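Local coordinates for protein LbaCas13a H328A (C2c2) (Lachnospiraceae bacterium NK4A179, PDB 5WLH) that binds pre-crRNA as a type VI CRISPR effector and, once guided to matching RNA, probably cleaves RNA with its HEPN nuclease domains, at residues G198-K201 against L202-A206; K852-L855 against E856-E860; L1133-F1136 against Q1137-Y1140. One frame throughout, in Å; residues are numbered along the deposited sequence.

Contact 1: residues G198-K201 against L202-A206; sequences GLKK and LLMNA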
ATOM      1  N   GLY A 198      19.981 -26.546 -27.584  1.00 25.65           N
ATOM      2  CA  GLY A 198      21.383 -26.663 -27.948  1.00 25.08           C
ATOM      3  C   GLY A 198      22.220 -27.216 -26.811  1.00 31.18           C
ATOM      4  O   GLY A 198      23.090 -28.073 -27.014  1.00 29.65           O
ATOM      5  N   LEU A 199      21.949 -26.754 -25.591  1.00 27.31           N
ATOM      6  CA  LEU A 199      22.702 -27.245 -24.446  1.00 26.98           C
ATOM      7  C   LEU A 199      22.414 -28.716 -24.190  1.00 25.30           C
ATOM      8  O   LEU A 199      23.334 -29.502 -23.937  1.00 30.83           O
ATOM      9  CB  LEU A 199      22.356 -26.413 -23.214  1.00 27.41           C
ATOM     10  CG  LEU A 199      22.971 -26.874 -21.902  1.00 28.22           C
ATOM     11  CD1 LEU A 199      24.486 -27.049 -22.055  1.00 28.30           C
ATOM     12  CD2 LEU A 199      22.645 -25.831 -20.847  1.00 30.43           C
ATOM     13  N   LYS A 200      21.141 -29.104 -24.244  1.00 30.00           N
ATOM     14  CA  LYS A 200      20.807 -30.508 -24.047  1.00 30.73           C
ATOM     15  C   LYS A 200      21.516 -31.392 -25.068  1.00 28.44           C
ATOM     16  O   LYS A 200      22.071 -32.438 -24.716  1.00 26.73           O
ATOM     17  CB  LYS A 200      19.301 -30.714 -24.131  1.00 31.35           C
ATOM     18  CG  LYS A 200      18.946 -32.194 -24.171  1.00 34.77           C
ATOM     19  CD  LYS A 200      17.621 -32.485 -23.534  1.00 40.52           C
ATOM     20  CE  LYS A 200      17.466 -33.988 -23.335  1.00 38.11           C
ATOM     21  NZ  LYS A 200      16.087 -34.305 -22.905  1.00 39.82           N
ATOM     22  N   LYS A 201      21.510 -30.980 -26.332  1.00 27.10           N
ATOM     23  CA  LYS A 201      22.167 -31.753 -27.381  1.00 27.67           C
ATOM     24  C   LYS A 201      23.656 -31.879 -27.107  1.00 30.05           C
ATOM     25  O   LYS A 201      24.240 -32.960 -27.250  1.00 27.13           O
ATOM     26  CB  LYS A 201      21.927 -31.078 -28.731  1.00 26.98           C
ATOM     27  CG  LYS A 201      22.575 -31.735 -29.941  1.00 28.84           C
ATOM     28  CD  LYS A 201      21.817 -31.305 -31.213  1.00 29.16           C
ATOM     29  CE  LYS A 201      22.441 -31.883 -32.485  1.00 27.66           C
ATOM     30  NZ  LYS A 201      21.798 -31.315 -33.721  1.00 27.32           N
ATOM     31  N   LEU A 202      24.275 -30.776 -26.688  1.00 27.64           N
ATOM     32  CA  LEU A 202      25.684 -30.789 -26.323  1.00 26.49           C
ATOM     33  C   LEU A 202      25.949 -31.737 -25.159  1.00 24.06           C
ATOM     34  O   LEU A 202      26.912 -32.511 -25.190  1.00 30.59           O
ATOM     35  CB  LEU A 202      26.119 -29.371 -25.968  1.00 26.21           C
ATOM     36  CG  LEU A 202      27.456 -29.184 -25.268  1.00 29.20           C
ATOM     37  CD1 LEU A 202      28.541 -29.500 -26.225  1.00 33.59           C
ATOM     38  CD2 LEU A 202      27.582 -27.742 -24.788  1.00 37.31           C
ATOM     39  N   LEU A 203      25.104 -31.698 -24.126  1.00 29.45           N
ATOM     40  CA  LEU A 203      25.332 -32.548 -22.959  1.00 27.77           C
ATOM     41  C   LEU A 203      25.112 -34.018 -23.287  1.00 31.88           C
ATOM     42  O   LEU A 203      25.806 -34.892 -22.753  1.00 30.09           O
ATOM     43  CB  LEU A 203      24.419 -32.125 -21.810  1.00 27.69           C
ATOM     44  CG  LEU A 203      24.827 -30.796 -21.174  1.00 28.99           C
ATOM     45  CD1 LEU A 203      23.722 -30.291 -20.255  1.00 28.90           C
ATOM     46  CD2 LEU A 203      26.135 -30.984 -20.412  1.00 31.20           C
ATOM     47  N   MET A 204      24.129 -34.318 -24.137  1.00 29.17           N
ATOM     48  CA  MET A 204      23.930 -35.710 -24.538  1.00 31.57           C
ATOM     49  C   MET A 204      25.113 -36.221 -25.349  1.00 31.39           C
ATOM     50  O   MET A 204      25.552 -37.366 -25.164  1.00 34.29           O
ATOM     51  CB  MET A 204      22.620 -35.856 -25.313  1.00 30.40           C
ATOM     52  CG  MET A 204      21.371 -35.566 -24.465  1.00 31.42           C
ATOM     53  SD  MET A 204      20.953 -36.825 -23.237  1.00 33.38           S
ATOM     54  CE  MET A 204      20.227 -38.099 -24.284  1.00 37.43           C
ATOM     55  N   ASN A 205      25.647 -35.388 -26.246  1.00 32.31           N
ATOM     56  CA  ASN A 205      26.857 -35.755 -26.967  1.00 33.42           C
ATOM     57  C   ASN A 205      28.041 -35.888 -26.015  1.00 39.60           C
ATOM     58  O   ASN A 205      28.865 -36.801 -26.160  1.00 39.59           O
ATOM     59  CB  ASN A 205      27.164 -34.727 -28.061  1.00 36.28           C
ATOM     60  CG  ASN A 205      26.083 -34.678 -29.148  1.00 45.12           C
ATOM     61  OD1 ASN A 205      25.266 -35.594 -29.264  1.00 46.56           O
ATOM     62  ND2 ASN A 205      26.073 -33.599 -29.940  1.00 42.87           N
ATOM     63  N   ALA A 206      28.145 -34.985 -25.033  1.00 36.86           N
ATOM     64  CA  ALA A 206      29.264 -35.042 -24.097  1.00 39.45           C
ATOM     65  C   ALA A 206      29.276 -36.351 -23.325  1.00 37.44           C
ATOM     66  O   ALA A 206      30.343 -36.921 -23.066  1.00 38.78           O
ATOM     67  CB  ALA A 206      29.206 -33.867 -23.123  1.00 37.03           C
TER
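K201 and N205, one turn apart on helix 193-206, run side by side and point the same way, K201 CG lying 4.0 Å from N205 ND2. The aliphatic part of the lysine does the touching. Its CG stands opposite the backbone N (chi1 179°), starting an extended chain that carries NZ away from the helix to hydrogen-bond the carbonyl oxygens of D213 and I216; N205 ND2 in turn binds E158 OE1. Between the same two residues the backbone N of N205 donates to K201 O at 3.0 Å. L199 and L202 turn to the buried side, meeting through L199 CD1 and L202 CD2 at 4.2 Å, and both reach F222 of helix 218-230. L199 CD1 is closer to L203 CD1, 3.8 Å away, where the two leucines cross obliquely. With an alanine here instead of L203, L199 CD1 would probably lose this methyl neighbour and a gap open beside I178 of helix 175-185. Leucine suits positions covered by other helices, whereas lysine and asparagine suit a partly exposed strip where polar ends find acceptors. The helix is therefore amphipathic, held by apolar packing on one side and hydrogen bonds on another.

Contact 2: residues K852-L855 against E856-E860; sequences KAFL and EFIKE
The carbonyl oxygens of K852 to L855 accept the backbone N-H groups of E856 to K859 in four consecutive i to i+4 bonds of alpha-helix 843-861, as with I858 N to F854 O at 2.9 Å. F854 and I858 make the main side-chain contact. The F854 ring meets the longer branch (CG1 and CD1) of I858 obliquely, CE2 being 3.5 Å from CG1 and CZ 3.7 Å from CD1. I858 keeps CG1 beside its own backbone N (chi1 -66°), which turns that branch back along the helix toward the ring. Phenylalanine suits this place because the same ring also meets F724 and F732 edge-to-face, while I727 of helix 709-732 touches F854, F857 and I858 alike. The helix thus presents an apolar ridge to helix 709-732. On another side, K859 folds at its third torsion (chi3 -81°), bringing CE within 3.2 Å of L855 O, and NZ then hydrogen-bonds the carbonyl oxygen of N696, a residue that also packs on L855. A lysine works here because its methylenes can lie on the helix while its charged end travels on to an acceptor. E856 reaches out with an extended chain, and OE2 forms salt bridges with R741 and K745. A853 O, which also accepts F857 N, takes a second bond from a water at 2.7 Å, and this water makes a weak 3.5 Å bond to E856 OE2.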
ATOM      1  N   LYS A 852      23.592   1.068  21.077  1.00 32.89           N
ATOM      2  CA  LYS A 852      24.779   1.418  21.845  1.00 36.55           C
ATOM      3  C   LYS A 852      24.876   2.925  22.064  1.00 36.22           C
ATOM      4  O   LYS A 852      25.215   3.370  23.167  1.00 35.77           O
ATOM      5  CB  LYS A 852      26.024   0.861  21.151  1.00 41.08           C
ATOM      6  CG  LYS A 852      26.043  -0.669  21.076  1.00 42.08           C
ATOM      7  CD  LYS A 852      25.424  -1.322  22.328  1.00 43.78           C
ATOM      8  CE  LYS A 852      25.119  -2.805  22.106  1.00 36.59           C
ATOM      9  NZ  LYS A 852      24.108  -3.364  23.028  1.00 31.14           N
ATOM     10  N   ALA A 853      24.546   3.734  21.042  1.00 24.95           N
ATOM     11  CA  ALA A 853      24.521   5.176  21.243  1.00 29.68           C
ATOM     12  C   ALA A 853      23.538   5.566  22.341  1.00 31.29           C
ATOM     13  O   ALA A 853      23.805   6.492  23.121  1.00 28.10           O
ATOM     14  CB  ALA A 853      24.175   5.889  19.929  1.00 30.54           C
ATOM     15  N   PHE A 854      22.390   4.882  22.413  1.00 30.97           N
ATOM     16  CA  PHE A 854      21.396   5.215  23.433  1.00 27.60           C
ATOM     17  C   PHE A 854      21.909   4.876  24.827  1.00 28.11           C
ATOM     18  O   PHE A 854      21.753   5.662  25.767  1.00 29.22           O
ATOM     19  CB  PHE A 854      20.081   4.482  23.165  1.00 25.73           C
ATOM     20  CG  PHE A 854      18.987   4.826  24.133  1.00 25.31           C
ATOM     21  CD1 PHE A 854      18.150   5.912  23.900  1.00 23.49           C
ATOM     22  CD2 PHE A 854      18.794   4.070  25.287  1.00 27.67           C
ATOM     23  CE1 PHE A 854      17.142   6.230  24.791  1.00 22.74           C
ATOM     24  CE2 PHE A 854      17.779   4.370  26.187  1.00 28.68           C
ATOM     25  CZ  PHE A 854      16.940   5.464  25.932  1.00 26.49           C
ATOM     26  N   LEU A 855      22.500   3.697  24.982  1.00 32.55           N
ATOM     27  CA  LEU A 855      23.022   3.321  26.292  1.00 34.54           C
ATOM     28  C   LEU A 855      24.061   4.324  26.766  1.00 35.71           C
ATOM     29  O   LEU A 855      24.060   4.716  27.939  1.00 42.28           O
ATOM     30  CB  LEU A 855      23.600   1.907  26.244  1.00 36.32           C
ATOM     31  CG  LEU A 855      22.566   0.816  25.937  1.00 37.90           C
ATOM     32  CD1 LEU A 855      23.229  -0.509  25.590  1.00 38.76           C
ATOM     33  CD2 LEU A 855      21.573   0.642  27.076  1.00 36.86           C
ATOM     34  N   GLU A 856      24.934   4.775  25.863  1.00 33.18           N
ATOM     35  CA  GLU A 856      25.938   5.766  26.242  1.00 37.91           C
ATOM     36  C   GLU A 856      25.291   7.105  26.576  1.00 37.82           C
ATOM     37  O   GLU A 856      25.722   7.794  27.512  1.00 32.58           O
ATOM     38  CB  GLU A 856      26.976   5.915  25.126  1.00 45.34           C
ATOM     39  CG  GLU A 856      27.950   7.063  25.328  1.00 59.15           C
ATOM     40  CD  GLU A 856      29.075   7.070  24.308  1.00 71.16           C
ATOM     41  OE1 GLU A 856      30.216   6.726  24.687  1.00 75.17           O
ATOM     42  OE2 GLU A 856      28.820   7.418  23.133  1.00 75.83           O
ATOM     43  N   PHE A 857      24.250   7.488  25.823  1.00 30.92           N
ATOM     44  CA  PHE A 857      23.498   8.706  26.113  1.00 30.60           C
ATOM     45  C   PHE A 857      22.910   8.674  27.519  1.00 29.83           C
ATOM     46  O   PHE A 857      22.927   9.685  28.237  1.00 33.51           O
ATOM     47  CB  PHE A 857      22.381   8.867  25.070  1.00 26.54           C
ATOM     48  CG  PHE A 857      21.494  10.061  25.288  1.00 27.81           C
ATOM     49  CD1 PHE A 857      21.946  11.342  25.002  1.00 30.94           C
ATOM     50  CD2 PHE A 857      20.195   9.903  25.742  1.00 30.79           C
ATOM     51  CE1 PHE A 857      21.131  12.433  25.174  1.00 28.47           C
ATOM     52  CE2 PHE A 857      19.369  11.002  25.921  1.00 28.18           C
ATOM     53  CZ  PHE A 857      19.847  12.272  25.638  1.00 25.37           C
ATOM     54  N   ILE A 858      22.347   7.531  27.908  1.00 27.44           N
ATOM     55  CA  ILE A 858      21.786   7.377  29.249  1.00 28.34           C
ATOM     56  C   ILE A 858      22.882   7.552  30.299  1.00 30.09           C
ATOM     57  O   ILE A 858      22.738   8.322  31.258  1.00 31.61           O
ATOM     58  CB  ILE A 858      21.093   6.007  29.374  1.00 31.79           C
ATOM     59  CG1 ILE A 858      19.865   5.946  28.458  1.00 30.76           C
ATOM     60  CG2 ILE A 858      20.697   5.728  30.812  1.00 33.53           C
ATOM     61  CD1 ILE A 858      18.735   6.839  28.895  1.00 31.30           C
ATOM     62  N   LYS A 859      24.001   6.845  30.119  1.00 32.90           N
ATOM     63  CA  LYS A 859      25.112   6.936  31.064  1.00 38.16           C
ATOM     64  C   LYS A 859      25.644   8.361  31.173  1.00 41.33           C
ATOM     65  O   LYS A 859      26.026   8.801  32.265  1.00 42.27           O
ATOM     66  CB  LYS A 859      26.230   5.976  30.642  1.00 37.27           C
ATOM     67  CG  LYS A 859      26.000   4.530  31.080  1.00 44.63           C
ATOM     68  CD  LYS A 859      27.016   3.564  30.458  1.00 49.67           C
ATOM     69  CE  LYS A 859      26.625   3.185  29.030  1.00 54.56           C
ATOM     70  NZ  LYS A 859      27.259   1.926  28.534  1.00 53.37           N
ATOM     71  N   GLU A 860      25.651   9.104  30.068  1.00 36.54           N
ATOM     72  CA  GLU A 860      26.205  10.449  30.091  1.00 40.02           C
ATOM     73  C   GLU A 860      25.235  11.459  30.690  1.00 39.71           C
ATOM     74  O   GLU A 860      25.655  12.367  31.411  1.00 41.10           O
ATOM     75  CB  GLU A 860      26.600  10.873  28.676  1.00 47.28           C
ATOM     76  CG  GLU A 860      27.909  10.273  28.194  1.00 58.02           C
ATOM     77  CD  GLU A 860      29.107  10.819  28.947  1.00 66.26           C
ATOM     78  OE1 GLU A 860      29.050  11.990  29.390  1.00 68.23           O
ATOM     79  OE2 GLU A 860      30.103  10.075  29.097  1.00 68.00           O
TER
HETATM   80  O   HOH W   1      25.571   8.463  22.383  1.00 41.45           O

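Contact 3: residues L1133-F1136 against Q1137-Y1140; sequences LMNF and QLGY
The rings of F1136 and Y1140, one helical turn apart, lie nearly parallel, their planes 12° apart, but are slid so far past each other that they barely overlap, with centroids 5.9 Å apart. The nearest side-chain atoms of the two are F1136 CE1 and Y1140 CB, at 4.0 Å. Both first torsions set the ring opposite the backbone N (179° for F1136), which makes the two side chains leave the helix in the same direction. Y448 of helix 429-458 meets each ring edge-to-face, and F1233 packs edge-to-face with F1136. The amide of Q1137 is the other flat group: its CD comes 4.1 Å from L1133 CD1 where the two chains cross, so the leucine lends apolar cover to one part of the glutamine. M1134 and L1138 lie side by side, M1134 CG being 3.8 Å from L1138 CD1, and both pack on Y456; methionine and leucine fit such a seam by being apolar and adaptable in shape. Buried polar ends are provided for: Q1137 OE1 bonds Y1180 OH, Q1137 NE2 bonds the carbonyl oxygen of Y1226, and Y1140 OH bonds S1228 OG. Apolar packing is thus combined with specific hydrogen bonds, which should fix the rotation of the buried amide.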
ATOM      1  N   LEU A1133     -11.680   7.592 -10.951  1.00 16.16           N
ATOM      2  CA  LEU A1133     -12.903   7.917 -11.682  1.00 18.60           C
ATOM      3  C   LEU A1133     -12.863   9.367 -12.144  1.00 18.55           C
ATOM      4  O   LEU A1133     -13.083   9.657 -13.318  1.00 18.32           O
ATOM      5  CB  LEU A1133     -14.134   7.658 -10.805  1.00 17.54           C
ATOM      6  CG  LEU A1133     -15.486   8.054 -11.408  1.00 17.89           C
ATOM      7  CD1 LEU A1133     -15.652   7.407 -12.780  1.00 19.83           C
ATOM      8  CD2 LEU A1133     -16.603   7.626 -10.463  1.00 21.70           C
ATOM      9  N   MET A1134     -12.520  10.286 -11.238  1.00 16.74           N
ATOM     10  CA  MET A1134     -12.385  11.681 -11.641  1.00 16.99           C
ATOM     11  C   MET A1134     -11.331  11.843 -12.720  1.00 16.41           C
ATOM     12  O   MET A1134     -11.526  12.592 -13.686  1.00 19.17           O
ATOM     13  CB  MET A1134     -12.032  12.556 -10.442  1.00 17.85           C
ATOM     14  CG  MET A1134     -11.696  13.963 -10.893  1.00 22.03           C
ATOM     15  SD  MET A1134     -11.083  14.890  -9.501  1.00 27.85           S
ATOM     16  CE  MET A1134      -9.379  14.309  -9.433  1.00 24.55           C
ATOM     17  N   ASN A1135     -10.182  11.169 -12.558  1.00 17.60           N
ATOM     18  CA  ASN A1135      -9.127  11.273 -13.559  1.00 16.02           C
ATOM     19  C   ASN A1135      -9.585  10.706 -14.902  1.00 14.61           C
ATOM     20  O   ASN A1135      -9.245  11.251 -15.955  1.00 18.66           O
ATOM     21  CB  ASN A1135      -7.876  10.533 -13.094  1.00 19.02           C
ATOM     22  CG  ASN A1135      -7.058  11.328 -12.098  1.00 24.08           C
ATOM     23  OD1 ASN A1135      -7.318  12.492 -11.849  1.00 21.25           O
ATOM     24  ND2 ASN A1135      -6.081  10.675 -11.497  1.00 28.42           N
ATOM     25  N   PHE A1136     -10.293   9.569 -14.877  1.00 17.43           N
ATOM     26  CA  PHE A1136     -10.817   9.017 -16.117  1.00 17.88           C
ATOM     27  C   PHE A1136     -11.711  10.032 -16.804  1.00 16.95           C
ATOM     28  O   PHE A1136     -11.552  10.310 -18.000  1.00 17.29           O
ATOM     29  CB  PHE A1136     -11.627   7.742 -15.870  1.00 15.97           C
ATOM     30  CG  PHE A1136     -12.197   7.179 -17.137  1.00 17.56           C
ATOM     31  CD1 PHE A1136     -13.410   7.656 -17.658  1.00 17.70           C
ATOM     32  CD2 PHE A1136     -11.493   6.226 -17.854  1.00 20.58           C
ATOM     33  CE1 PHE A1136     -13.894   7.169 -18.857  1.00 19.18           C
ATOM     34  CE2 PHE A1136     -11.991   5.714 -19.049  1.00 19.51           C
ATOM     35  CZ  PHE A1136     -13.192   6.180 -19.548  1.00 20.18           C
ATOM     36  N   GLN A1137     -12.674  10.570 -16.055  1.00 18.79           N
ATOM     37  CA  GLN A1137     -13.597  11.551 -16.626  1.00 19.16           C
ATOM     38  C   GLN A1137     -12.852  12.775 -17.130  1.00 20.67           C
ATOM     39  O   GLN A1137     -13.113  13.254 -18.234  1.00 20.76           O
ATOM     40  CB  GLN A1137     -14.644  11.951 -15.600  1.00 16.31           C
ATOM     41  CG  GLN A1137     -15.594  10.811 -15.259  1.00 20.14           C
ATOM     42  CD  GLN A1137     -16.533  11.165 -14.141  1.00 24.71           C
ATOM     43  OE1 GLN A1137     -16.123  11.701 -13.106  1.00 22.22           O
ATOM     44  NE2 GLN A1137     -17.806  10.864 -14.334  1.00 22.23           N
ATOM     45  N   LEU A1138     -11.905  13.286 -16.340  1.00 17.18           N
ATOM     46  CA  LEU A1138     -11.113  14.426 -16.782  1.00 21.12           C
ATOM     47  C   LEU A1138     -10.353  14.109 -18.053  1.00 21.11           C
ATOM     48  O   LEU A1138     -10.323  14.915 -18.976  1.00 20.61           O
ATOM     49  CB  LEU A1138     -10.133  14.845 -15.695  1.00 19.40           C
ATOM     50  CG  LEU A1138     -10.776  15.648 -14.584  1.00 21.65           C
ATOM     51  CD1 LEU A1138      -9.725  15.866 -13.488  1.00 24.89           C
ATOM     52  CD2 LEU A1138     -11.306  17.031 -15.119  1.00 21.76           C
ATOM     53  N   GLY A1139      -9.710  12.944 -18.114  1.00 19.57           N
ATOM     54  CA  GLY A1139      -8.917  12.637 -19.288  1.00 19.59           C
ATOM     55  C   GLY A1139      -9.783  12.435 -20.511  1.00 20.38           C
ATOM     56  O   GLY A1139      -9.454  12.912 -21.603  1.00 19.77           O
ATOM     57  N   TYR A1140     -10.903  11.744 -20.333  1.00 18.04           N
ATOM     58  CA  TYR A1140     -11.827  11.471 -21.422  1.00 20.06           C
ATOM     59  C   TYR A1140     -12.454  12.764 -21.943  1.00 20.25           C
ATOM     60  O   TYR A1140     -12.448  13.033 -23.149  1.00 22.41           O
ATOM     61  CB  TYR A1140     -12.877  10.492 -20.911  1.00 18.69           C
ATOM     62  CG  TYR A1140     -13.992  10.198 -21.861  1.00 19.16           C
ATOM     63  CD1 TYR A1140     -13.879   9.167 -22.779  1.00 23.45           C
ATOM     64  CD2 TYR A1140     -15.154  10.960 -21.857  1.00 23.39           C
ATOM     65  CE1 TYR A1140     -14.922   8.877 -23.657  1.00 21.91           C
ATOM     66  CE2 TYR A1140     -16.197  10.686 -22.737  1.00 22.72           C
ATOM     67  CZ  TYR A1140     -16.071   9.641 -23.629  1.00 24.26           C
ATOM     68  OH  TYR A1140     -17.109   9.362 -24.496  1.00 25.83           O
TER

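Contacts 1, 2 and 3 follow one another along the chain, each within a single helix: 193-206, 843-861 and 1106-1145. They share no helix or sheet and do not touch; their centres lie about 64 Å (1 and 2), about 57 Å (1 and 3) and about 55 Å (2 and 3) apart. Contacts 2 and 3 sit on opposite sides of the chain's centre. The centre of contact 3 is the nearest to that point, at about 23 Å, and its nearest atom is about 7 Å from the bound RNA. Contact 1 probably belongs to the crRNA-recognition lobe and the other two to the nuclease lobe of this bilobed Cas13a. If so, they sample the largely helical build of both lobes around the guide.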